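Local coordinates for protein beta-glycosidase (Bacteroides caccae, PDB 6T2R) that acts as a family 16 glycoside hydrolase of a human gut bacterium, an endo-acting O-glycanase (endo-beta-galactosidase) that takes part in mucin breakdown, at residues 35-40 against 256-261; 55-60 against 231-236; 69-74 against 250-255; 97-102 against 227-232. One frame throughout, in Å; residues are numbered along the deposited sequence.

Interaction 1. Residues 35-40 against 256-261; sequences DNFDGA and DWVRHY. With SO4 (sulfate ion), chain B.
D256 meets the loop 35-40 with its backbone: its O sits at the edge of the F37 ring, near the ring plane, 3.6 Å from CD2. Its carboxylate instead forms a salt bridge with R113, the residue that D256 and W257 both face in a classic beta bulge. W257 follows, its CA donating a C-H to D35 O and its CB lying 3.4 Å from N36 OD1. Its CG stands between backbone N and carbonyl carbon (chi1 48°), which sets the indole beside the N36 amide, the two planes 83° apart. At V258 the strand pairs with D35 in antiparallel, hydrogen-bonded register: D35 N to V258 O and V258 N to D35 O, both 3.0 Å. V258 CG2 also touches F37 CZ at 4.0 Å. R259 lays its guanidinium over one face of the W257 ring. H260, past the loop, gives NE2 to O1 of a sulfate at 2.6 Å, probably from the crystallisation liquor. D35 thus ends the pairing of strand 29-35 with strand 251-263 and turns the chain in an Asx turn: D35 N and O are used by V258, and F37 N by D35 OD1 at 2.9 Å, while the buried F37 ring lies against V258 and V255.

Interaction 2. Residues 55-60 against 231-236; sequences PDWQNT and LIDMQL
W57 lies across the ends of three side chains from 231-236, meeting L231 and D233 at about right angles and Q235 more obliquely. Its CG stands between the backbone N and the carbonyl carbon (chi1 81°), which brings the benzene part of the indole to the end of strand 228-233. There CH2 touches L231 CD2 at 3.8 Å. D233 OD2 comes to the ring edge, near its plane, 3.4 Å from W57 CE3, with carboxylate and ring planes 63° apart. The extended side chain of Q235 reaches the same carbon, NE2 lying 3.4 Å from W57 CE3, and its amide is turned 47° from the indole. Q235 NE2 also approaches D233 OD2, at a doubtfully short 2.5 Å, while D233 OD1 accepts from W127 NE1. W127 in turn packs edge-to-face with W57, and Q58 CB covers one face of the W57 ring. Further along, T60 CG2 rests 3.7 Å from L236 O. A water joins the two backbones here: it accepts from L236 N at 3.0 Å, can donate to W57 O, and lies 2.6 Å from T60 OG1, a hydroxyl also bonded to T94. Indole packing and a water bridge thus join the loop between strands 48-49 and 68-71 to the end of strand 228-233 and the residues after it, within the antiparallel beta-sandwich, or jelly roll, of family 16 glycoside hydrolases.

Interaction 3. Residues 69-74 against 250-255; sequences EMRNGL and PVEMEV
R71 and E252 come from opposite directions and add a side-chain link between a beta hairpin and strand 251-263 of the family 16 beta-sandwich, which already pairs with the hairpin strand 74-81. The hairpin links strands 68-71 and 74-81 through a type I' turn from R71 to L74, closed by paired backbone bonds between those two residues; N72 and G73 take the positive phi angles of that turn. R71 starts with CG anti to the backbone N (chi1 177°), stays extended at the next bond and bends at chi3 (81°), which presents the guanidinium end-on to E252. NH2 meets OE2 at 2.7 Å and NH1 meets OE1 at 3.2 Å, a two-nitrogen salt bridge that uses the syn lone pair of each oxygen. The flat groups are nearly coplanar, 13° apart. NH1 is shared: E69 OE2 takes a weak bond from it and is itself paired with K78, so E69, R71 and E252 form a network in which the arginine probably offsets the two carboxylates. E254, extended beyond CG, directs OE2 to R115 and H117. L74 packs across this side chain, CD1 3.5 Å from E254 OE1, while L74 CA lies 3.6 Å from V255 O. A water in the guanidinium plane completes the link, accepting from R71 NH2 at 2.6 Å and donating to E254 OE1 at 2.8 Å.

Interaction 4. Residues 97-102 against 227-232; sequences LWTKDK and PQYLLI
This is a buried antiparallel strand pairing in the family 16 beta-sandwich, its centre about 9 Å from that of the chain, where the end of strand 92-98 and the turn after it lie against strand 228-233. L97 and I232 form a hydrogen-bonded pair, L97 N to I232 O at 2.9 Å and I232 N to L97 O at 3.0 Å; W98 and L231 form the adjacent non-hydrogen-bonded pair. T99 N still reaches L230 O, and beyond it a side chain takes over from the backbone: L230 N donates to T99 OG1 at 3.0 Å in a nearly straight bond (169°). That hydroxyl is also bonded to R103 O, so T99 ties the departing chain to the strand. L97 and I232 lie on one face, where they touch L75 and L77 respectively, whereas W98 and L231 occupy the other. W98 has L231 CD2 at its edge, 3.7 Å from CE3. Y229 runs beside the tryptophan in the same direction and turns its edge toward the indole face, an offset edge-to-face pair with centroids 5.6 Å apart and planes at 87°. K100 fits into the angle between the rings. Its CG lies anti to the backbone N (chi1 -178°), carrying the chain along the tyrosine until a bend at chi3 brings CE over the rim of one W98 face. CB makes a CH-pi contact with Y229, 3.8 Å from the ring centroid, and K100 CE lies 3.2 Å from Y229 OH.

Strands 228-233 and 251-263, consecutive in the chain, tie the four contacts together. Interactions 1 and 3 share strand 251-263, with centres about 13 Å apart; F37 CD2 lies 3.4 Å from V255 O, and F37 O and A40 O both pack on M70. Interactions 2 and 4 share L231 and I232 on strand 228-233, their centres about 14 Å apart. Between the two strands the packing is apolar: V258 CG1 meets L230 CD2 at 3.7 Å and V258 CG2 meets I232 CD1 at 3.8 Å, joining interaction 1 to interaction 4, while M234 packs on V251 and M253, joining interaction 2 to interaction 3. The sulfate sits at the H260 end of interaction 1, also bonded by H106 and Q262.

Interaction 1. Residues 35-40 against 256-261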
# COMPACT_ATOMS: atom_id res chain seq x y z
N ASP A 35 4.35 10.95 -8.45
CA ASP A 35 3.85 12.04 -7.60
C ASP A 35 4.92 12.36 -6.54
O ASP A 35 5.24 11.46 -5.75
CB ASP A 35 2.50 11.65 -7.01
CG ASP A 35 1.79 12.84 -6.41
OD1 ASP A 35 2.49 13.82 -6.14
OD2 ASP A 35 0.53 12.76 -6.23
N ASN A 36 5.43 13.60 -6.52
CA ASN A 36 6.43 14.09 -5.54
C ASN A 36 5.78 14.89 -4.42
O ASN A 36 6.55 15.48 -3.61
CB ASN A 36 7.52 14.93 -6.18
CG ASN A 36 8.51 14.03 -6.88
OD1 ASN A 36 9.10 13.15 -6.26
ND2 ASN A 36 8.62 14.19 -8.18
N PHE A 37 4.44 14.91 -4.36
CA PHE A 37 3.67 15.62 -3.30
C PHE A 37 4.13 17.09 -3.20
O PHE A 37 4.47 17.58 -2.12
CB PHE A 37 3.80 14.82 -2.00
CG PHE A 37 3.22 13.44 -2.13
CD1 PHE A 37 1.89 13.25 -2.45
CD2 PHE A 37 4.02 12.32 -1.98
CE1 PHE A 37 1.37 11.98 -2.62
CE2 PHE A 37 3.50 11.04 -2.13
CZ PHE A 37 2.18 10.87 -2.46
N ASP A 38 4.14 17.78 -4.33
CA ASP A 38 4.66 19.17 -4.46
C ASP A 38 3.66 20.22 -3.96
O ASP A 38 4.14 21.23 -3.45
CB ASP A 38 4.94 19.50 -5.91
CG ASP A 38 6.16 18.78 -6.41
OD1 ASP A 38 7.06 18.48 -5.58
OD2 ASP A 38 6.18 18.53 -7.61
N GLY A 39 2.36 20.01 -4.14
CA GLY A 39 1.34 21.06 -3.93
C GLY A 39 1.03 21.43 -2.47
O GLY A 39 1.58 20.85 -1.52
N ALA A 40 0.11 22.37 -2.31
CA ALA A 40 -0.56 22.71 -1.04
C ALA A 40 -1.36 21.50 -0.53
O ALA A 40 -1.62 21.43 0.67
CB ALA A 40 -1.45 23.90 -1.29
N ASP A 256 7.59 10.69 0.70
CA ASP A 256 8.41 11.49 -0.24
C ASP A 256 7.81 11.41 -1.64
O ASP A 256 7.65 12.50 -2.27
CB ASP A 256 9.85 11.00 -0.18
CG ASP A 256 10.86 11.90 -0.84
OD1 ASP A 256 10.50 13.04 -1.21
OD2 ASP A 256 12.00 11.44 -0.99
N TRP A 257 7.52 10.20 -2.15
CA TRP A 257 7.01 10.05 -3.54
C TRP A 257 6.42 8.66 -3.82
O TRP A 257 6.69 7.70 -3.08
CB TRP A 257 8.06 10.39 -4.63
CG TRP A 257 9.43 9.78 -4.48
CD1 TRP A 257 10.57 10.44 -4.11
CD2 TRP A 257 9.85 8.41 -4.73
NE1 TRP A 257 11.64 9.58 -4.07
CE2 TRP A 257 11.23 8.34 -4.47
CE3 TRP A 257 9.19 7.24 -5.12
CZ2 TRP A 257 11.96 7.16 -4.58
CZ3 TRP A 257 9.91 6.06 -5.21
CH2 TRP A 257 11.28 6.03 -4.98
N VAL A 258 5.68 8.59 -4.92
CA VAL A 258 5.22 7.34 -5.56
C VAL A 258 5.78 7.36 -6.96
O VAL A 258 5.58 8.40 -7.62
CB VAL A 258 3.70 7.24 -5.60
CG1 VAL A 258 3.25 5.93 -6.23
CG2 VAL A 258 3.10 7.41 -4.21
N ARG A 259 6.38 6.26 -7.40
CA ARG A 259 6.85 6.14 -8.81
C ARG A 259 6.31 4.85 -9.41
O ARG A 259 6.24 3.84 -8.72
CB ARG A 259 8.38 6.22 -8.93
CG ARG A 259 8.92 7.61 -8.65
CD ARG A 259 10.41 7.52 -8.35
NE ARG A 259 11.01 8.82 -8.11
CZ ARG A 259 12.25 8.98 -7.73
NH1 ARG A 259 13.05 7.94 -7.58
NH2 ARG A 259 12.72 10.18 -7.51
N HIS A 260 5.90 4.96 -10.66
CA HIS A 260 5.35 3.86 -11.46
C HIS A 260 6.23 3.73 -12.69
O HIS A 260 6.38 4.72 -13.39
CB HIS A 260 3.88 4.14 -11.74
CG HIS A 260 3.19 3.02 -12.42
ND1 HIS A 260 3.48 1.74 -12.13
CD2 HIS A 260 2.25 3.01 -13.38
CE1 HIS A 260 2.73 0.95 -12.86
NE2 HIS A 260 1.96 1.71 -13.65
N TYR A 261 6.83 2.56 -12.88
CA TYR A 261 7.64 2.22 -14.07
C TYR A 261 6.95 1.11 -14.87
O TYR A 261 6.15 0.30 -14.30
CB TYR A 261 9.02 1.78 -13.61
CG TYR A 261 9.82 2.79 -12.83
CD1 TYR A 261 9.69 2.94 -11.45
CD2 TYR A 261 10.78 3.56 -13.47
CE1 TYR A 261 10.47 3.84 -10.73
CE2 TYR A 261 11.56 4.47 -12.77
CZ TYR A 261 11.42 4.61 -11.40
OH TYR A 261 12.24 5.50 -10.77
S SO4 B . 0.07 2.57 -16.47
O1 SO4 B . -0.01 1.71 -15.29
O2 SO4 B . 0.34 3.94 -16.07
O3 SO4 B . -1.18 2.52 -17.16
O4 SO4 B . 1.15 2.11 -17.31

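Interaction 2. Residues 55-60 against 231-236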
# COMPACT_ATOMS: atom_id res chain seq x y z
N PRO A 55 -13.79 -3.02 8.37
CA PRO A 55 -12.60 -3.85 8.62
C PRO A 55 -11.60 -3.14 9.54
O PRO A 55 -11.64 -1.90 9.58
CB PRO A 55 -11.99 -4.15 7.25
CG PRO A 55 -13.00 -3.63 6.20
CD PRO A 55 -13.99 -2.73 6.93
N ASP A 56 -10.77 -3.91 10.26
CA ASP A 56 -9.78 -3.42 11.27
C ASP A 56 -8.94 -2.27 10.69
O ASP A 56 -8.53 -1.37 11.47
CB ASP A 56 -8.79 -4.51 11.72
CG ASP A 56 -9.31 -5.43 12.81
OD1 ASP A 56 -10.49 -5.33 13.14
OD2 ASP A 56 -8.51 -6.24 13.33
N TRP A 57 -8.64 -2.32 9.40
CA TRP A 57 -7.74 -1.34 8.76
C TRP A 57 -8.50 -0.03 8.57
O TRP A 57 -7.85 1.01 8.64
CB TRP A 57 -7.18 -1.88 7.44
CG TRP A 57 -8.10 -1.76 6.27
CD1 TRP A 57 -8.97 -2.70 5.80
CD2 TRP A 57 -8.24 -0.62 5.41
NE1 TRP A 57 -9.62 -2.24 4.69
CE2 TRP A 57 -9.18 -0.97 4.42
CE3 TRP A 57 -7.63 0.64 5.35
CZ2 TRP A 57 -9.55 -0.10 3.40
CZ3 TRP A 57 -8.01 1.51 4.35
CH2 TRP A 57 -8.94 1.13 3.37
N GLN A 58 -9.80 -0.12 8.31
CA GLN A 58 -10.61 1.03 7.84
C GLN A 58 -11.42 1.65 8.99
O GLN A 58 -12.07 2.69 8.74
CB GLN A 58 -11.49 0.59 6.69
CG GLN A 58 -11.71 1.71 5.68
CD GLN A 58 -12.66 1.27 4.62
OE1 GLN A 58 -13.06 0.11 4.60
NE2 GLN A 58 -13.02 2.19 3.73
N ASN A 59 -11.41 1.00 10.15
CA ASN A 59 -11.96 1.43 11.46
C ASN A 59 -11.81 2.91 11.79
O ASN A 59 -12.66 3.44 12.52
CB ASN A 59 -11.10 0.90 12.61
CG ASN A 59 -11.81 -0.27 13.15
OD1 ASN A 59 -12.90 -0.49 12.67
ND2 ASN A 59 -11.24 -0.98 14.09
N THR A 60 -10.64 3.45 11.51
CA THR A 60 -10.16 4.73 12.08
C THR A 60 -10.13 5.80 10.99
O THR A 60 -9.78 6.97 11.33
CB THR A 60 -8.78 4.47 12.69
OG1 THR A 60 -7.96 3.90 11.65
CG2 THR A 60 -8.87 3.56 13.90
N LEU A 231 -3.43 2.40 -2.31
CA LEU A 231 -3.82 2.90 -0.97
C LEU A 231 -2.52 3.12 -0.19
O LEU A 231 -1.63 2.20 -0.20
CB LEU A 231 -4.69 1.87 -0.24
CG LEU A 231 -5.98 1.42 -0.95
CD1 LEU A 231 -5.71 0.25 -1.91
CD2 LEU A 231 -7.03 1.00 0.06
N ILE A 232 -2.45 4.25 0.49
CA ILE A 232 -1.37 4.63 1.45
C ILE A 232 -2.07 5.19 2.68
O ILE A 232 -2.83 6.17 2.50
CB ILE A 232 -0.39 5.66 0.85
CG1 ILE A 232 0.21 5.17 -0.47
CG2 ILE A 232 0.68 5.95 1.90
CD1 ILE A 232 1.02 6.18 -1.23
N ASP A 233 -1.92 4.56 3.84
CA ASP A 233 -2.79 4.99 4.96
C ASP A 233 -2.21 4.53 6.28
O ASP A 233 -1.70 3.40 6.35
CB ASP A 233 -4.24 4.49 4.76
CG ASP A 233 -4.37 2.98 4.87
OD1 ASP A 233 -3.96 2.28 3.91
OD2 ASP A 233 -4.80 2.51 5.93
N MET A 234 -2.27 5.44 7.25
CA MET A 234 -2.02 5.16 8.66
C MET A 234 -3.19 4.32 9.16
O MET A 234 -4.34 4.47 8.66
CB MET A 234 -1.89 6.46 9.46
CG MET A 234 -1.60 6.27 10.95
SD MET A 234 -0.20 5.20 11.29
CE MET A 234 1.17 6.19 10.71
N GLN A 235 -2.86 3.45 10.11
CA GLN A 235 -3.78 2.45 10.68
C GLN A 235 -3.39 2.36 12.16
O GLN A 235 -2.16 2.42 12.48
CB GLN A 235 -3.65 1.13 9.92
CG GLN A 235 -4.13 1.22 8.48
CD GLN A 235 -3.95 -0.02 7.63
OE1 GLN A 235 -3.35 -1.02 8.02
NE2 GLN A 235 -4.43 0.09 6.42
N LEU A 236 -4.40 2.22 13.02
CA LEU A 236 -4.21 2.08 14.49
C LEU A 236 -5.12 0.98 15.05
O LEU A 236 -6.36 1.08 14.85
CB LEU A 236 -4.51 3.43 15.16
CG LEU A 236 -3.41 4.49 15.05
CD1 LEU A 236 -3.90 5.83 15.62
CD2 LEU A 236 -2.14 4.03 15.77
O HOH W 1 -6.99 1.52 11.72

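Interaction 3. Residues 69-74 against 250-255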
# COMPACT_ATOMS: atom_id res chain seq x y z
N GLU A 69 -1.25 16.29 6.41
CA GLU A 69 -0.36 17.47 6.29
C GLU A 69 0.48 17.36 5.02
O GLU A 69 0.84 16.24 4.65
CB GLU A 69 0.48 17.63 7.55
CG GLU A 69 1.09 19.00 7.62
CD GLU A 69 2.02 19.22 8.80
OE1 GLU A 69 2.78 20.22 8.76
OE2 GLU A 69 2.00 18.37 9.74
N MET A 70 0.70 18.47 4.31
CA MET A 70 1.82 18.62 3.34
C MET A 70 2.89 19.46 4.05
O MET A 70 2.56 20.53 4.58
CB MET A 70 1.38 19.30 2.05
CG MET A 70 0.15 18.72 1.47
SD MET A 70 0.34 16.96 1.01
CE MET A 70 1.31 17.15 -0.49
N ARG A 71 4.11 18.94 4.12
CA ARG A 71 5.21 19.56 4.88
C ARG A 71 6.52 19.32 4.14
O ARG A 71 6.94 18.14 4.01
CB ARG A 71 5.24 18.95 6.28
CG ARG A 71 6.39 19.48 7.11
CD ARG A 71 6.14 19.15 8.57
NE ARG A 71 6.51 17.79 8.85
CZ ARG A 71 5.84 16.94 9.61
NH1 ARG A 71 4.69 17.24 10.19
NH2 ARG A 71 6.35 15.74 9.77
N ASN A 72 7.15 20.37 3.65
CA ASN A 72 8.56 20.27 3.20
C ASN A 72 8.59 19.43 1.90
O ASN A 72 9.51 18.65 1.78
CB ASN A 72 9.40 19.62 4.33
CG ASN A 72 10.89 19.85 4.23
OD1 ASN A 72 11.36 20.60 3.37
ND2 ASN A 72 11.63 19.24 5.13
N GLY A 73 7.54 19.49 1.07
CA GLY A 73 7.34 18.62 -0.10
C GLY A 73 7.13 17.14 0.25
O GLY A 73 7.29 16.32 -0.66
N LEU A 74 6.74 16.82 1.49
CA LEU A 74 6.34 15.47 1.97
C LEU A 74 4.84 15.40 2.25
O LEU A 74 4.28 16.31 2.93
CB LEU A 74 7.07 15.16 3.28
CG LEU A 74 8.58 15.04 3.21
CD1 LEU A 74 9.11 14.58 4.55
CD2 LEU A 74 9.00 14.07 2.10
N PRO A 250 0.43 11.69 19.07
CA PRO A 250 0.13 11.32 17.69
C PRO A 250 1.33 10.65 16.99
O PRO A 250 2.45 10.73 17.47
CB PRO A 250 -0.23 12.66 17.04
CG PRO A 250 0.65 13.64 17.78
CD PRO A 250 0.63 13.14 19.21
N VAL A 251 1.06 9.95 15.89
CA VAL A 251 2.11 9.26 15.09
C VAL A 251 1.91 9.62 13.62
O VAL A 251 0.74 9.86 13.21
CB VAL A 251 2.08 7.75 15.36
CG1 VAL A 251 0.87 7.09 14.73
CG2 VAL A 251 3.38 7.10 14.91
N GLU A 252 3.01 9.73 12.89
CA GLU A 252 2.98 10.05 11.44
C GLU A 252 3.71 8.99 10.62
O GLU A 252 4.54 8.25 11.17
CB GLU A 252 3.72 11.34 11.08
CG GLU A 252 3.78 12.35 12.17
CD GLU A 252 4.41 13.62 11.66
OE1 GLU A 252 3.81 14.67 11.87
OE2 GLU A 252 5.43 13.53 10.97
N MET A 253 3.35 8.93 9.35
CA MET A 253 4.17 8.34 8.27
C MET A 253 4.36 9.49 7.29
O MET A 253 3.43 10.29 7.15
CB MET A 253 3.52 7.16 7.56
CG MET A 253 2.12 7.44 7.03
SD MET A 253 1.33 6.01 6.22
CE MET A 253 2.77 5.26 5.45
N GLU A 254 5.56 9.60 6.75
CA GLU A 254 5.94 10.66 5.78
C GLU A 254 6.20 9.99 4.45
O GLU A 254 6.98 9.01 4.41
CB GLU A 254 7.21 11.38 6.24
CG GLU A 254 7.27 11.57 7.73
CD GLU A 254 8.59 12.12 8.23
OE1 GLU A 254 8.94 13.23 7.80
OE2 GLU A 254 9.24 11.43 9.06
N VAL A 255 5.59 10.53 3.41
CA VAL A 255 5.74 9.97 2.05
C VAL A 255 6.40 11.03 1.16
O VAL A 255 5.78 12.09 0.89
CB VAL A 255 4.39 9.50 1.51
CG1 VAL A 255 4.55 8.71 0.23
CG2 VAL A 255 3.65 8.69 2.57
O HOH W 2 8.61 15.94 8.50

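Interaction 4. Residues 97-102 against 227-232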
# COMPACT_ATOMS: atom_id res chain seq x y z
N LEU A 97 -4.96 8.05 1.87
CA LEU A 97 -5.30 8.44 0.49
C LEU A 97 -5.38 7.19 -0.39
O LEU A 97 -4.58 6.24 -0.16
CB LEU A 97 -4.23 9.38 -0.06
CG LEU A 97 -4.07 10.75 0.61
CD1 LEU A 97 -3.04 11.55 -0.17
CD2 LEU A 97 -5.37 11.54 0.67
N TRP A 98 -6.27 7.21 -1.39
CA TRP A 98 -6.34 6.15 -2.42
C TRP A 98 -6.61 6.75 -3.80
O TRP A 98 -7.01 7.93 -3.92
CB TRP A 98 -7.33 5.05 -2.03
CG TRP A 98 -8.78 5.43 -1.93
CD1 TRP A 98 -9.44 6.50 -2.47
CD2 TRP A 98 -9.79 4.63 -1.30
NE1 TRP A 98 -10.77 6.44 -2.18
CE2 TRP A 98 -11.02 5.31 -1.45
CE3 TRP A 98 -9.76 3.41 -0.61
CZ2 TRP A 98 -12.21 4.80 -0.96
CZ3 TRP A 98 -10.94 2.92 -0.10
CH2 TRP A 98 -12.15 3.60 -0.29
N THR A 99 -6.25 6.00 -4.82
CA THR A 99 -6.38 6.45 -6.22
C THR A 99 -7.66 5.84 -6.81
O THR A 99 -7.79 5.92 -8.04
CB THR A 99 -5.21 6.03 -7.12
OG1 THR A 99 -5.15 4.61 -7.29
CG2 THR A 99 -3.90 6.57 -6.62
N LYS A 100 -8.50 5.24 -5.97
CA LYS A 100 -9.75 4.63 -6.42
C LYS A 100 -10.51 5.63 -7.29
O LYS A 100 -10.66 6.77 -6.88
CB LYS A 100 -10.65 4.21 -5.26
CG LYS A 100 -11.95 3.53 -5.70
CD LYS A 100 -12.95 3.32 -4.59
CE LYS A 100 -12.44 2.33 -3.57
NZ LYS A 100 -13.54 1.81 -2.75
N ASP A 101 -10.98 5.18 -8.45
CA ASP A 101 -11.85 5.93 -9.38
C ASP A 101 -11.05 7.06 -10.02
O ASP A 101 -11.67 7.77 -10.79
CB ASP A 101 -13.12 6.44 -8.69
CG ASP A 101 -14.05 5.33 -8.18
OD1 ASP A 101 -14.28 4.38 -8.94
OD2 ASP A 101 -14.49 5.38 -7.00
N LYS A 102 -9.74 7.21 -9.75
CA LYS A 102 -8.94 8.34 -10.32
C LYS A 102 -7.70 7.87 -11.08
O LYS A 102 -7.42 8.45 -12.13
CB LYS A 102 -8.54 9.32 -9.21
CG LYS A 102 -9.71 10.10 -8.63
CD LYS A 102 -9.37 11.11 -7.53
CE LYS A 102 -10.58 11.97 -7.26
NZ LYS A 102 -10.37 12.81 -6.08
N PRO A 227 -5.93 -4.21 -13.57
CA PRO A 227 -5.66 -2.85 -13.13
C PRO A 227 -5.86 -2.72 -11.62
O PRO A 227 -6.82 -3.25 -11.09
CB PRO A 227 -6.72 -2.03 -13.87
CG PRO A 227 -7.04 -2.86 -15.09
CD PRO A 227 -7.00 -4.28 -14.59
N GLN A 228 -4.97 -1.95 -10.98
CA GLN A 228 -4.91 -1.76 -9.52
C GLN A 228 -5.21 -0.30 -9.19
O GLN A 228 -4.89 0.57 -10.04
CB GLN A 228 -3.51 -2.19 -9.04
CG GLN A 228 -3.13 -3.61 -9.48
CD GLN A 228 -3.78 -4.65 -8.60
OE1 GLN A 228 -3.86 -4.48 -7.39
NE2 GLN A 228 -4.28 -5.73 -9.22
N TYR A 229 -5.76 -0.04 -8.00
CA TYR A 229 -5.63 1.29 -7.35
C TYR A 229 -4.74 1.14 -6.11
O TYR A 229 -4.65 0.02 -5.52
CB TYR A 229 -6.99 1.92 -7.09
CG TYR A 229 -7.80 1.41 -5.92
CD1 TYR A 229 -7.75 2.06 -4.70
CD2 TYR A 229 -8.69 0.35 -6.05
CE1 TYR A 229 -8.53 1.65 -3.63
CE2 TYR A 229 -9.48 -0.07 -4.99
CZ TYR A 229 -9.42 0.60 -3.78
OH TYR A 229 -10.20 0.23 -2.74
N LEU A 230 -4.11 2.25 -5.73
CA LEU A 230 -3.06 2.32 -4.68
C LEU A 230 -3.65 2.99 -3.46
O LEU A 230 -4.38 3.97 -3.63
CB LEU A 230 -1.91 3.16 -5.22
CG LEU A 230 -0.78 3.40 -4.23
CD1 LEU A 230 -0.21 2.09 -3.68
CD2 LEU A 230 0.30 4.22 -4.90
N LEU A 231 -3.43 2.40 -2.31
CA LEU A 231 -3.82 2.90 -0.97
C LEU A 231 -2.52 3.12 -0.19
O LEU A 231 -1.63 2.20 -0.20
CB LEU A 231 -4.69 1.87 -0.24
CG LEU A 231 -5.98 1.42 -0.95
CD1 LEU A 231 -5.71 0.25 -1.91
CD2 LEU A 231 -7.03 1.00 0.06
N ILE A 232 -2.45 4.25 0.49
CA ILE A 232 -1.37 4.63 1.45
C ILE A 232 -2.07 5.19 2.68
O ILE A 232 -2.83 6.17 2.50
CB ILE A 232 -0.39 5.66 0.85
CG1 ILE A 232 0.21 5.17 -0.47
CG2 ILE A 232 0.68 5.95 1.90
CD1 ILE A 232 1.02 6.18 -1.23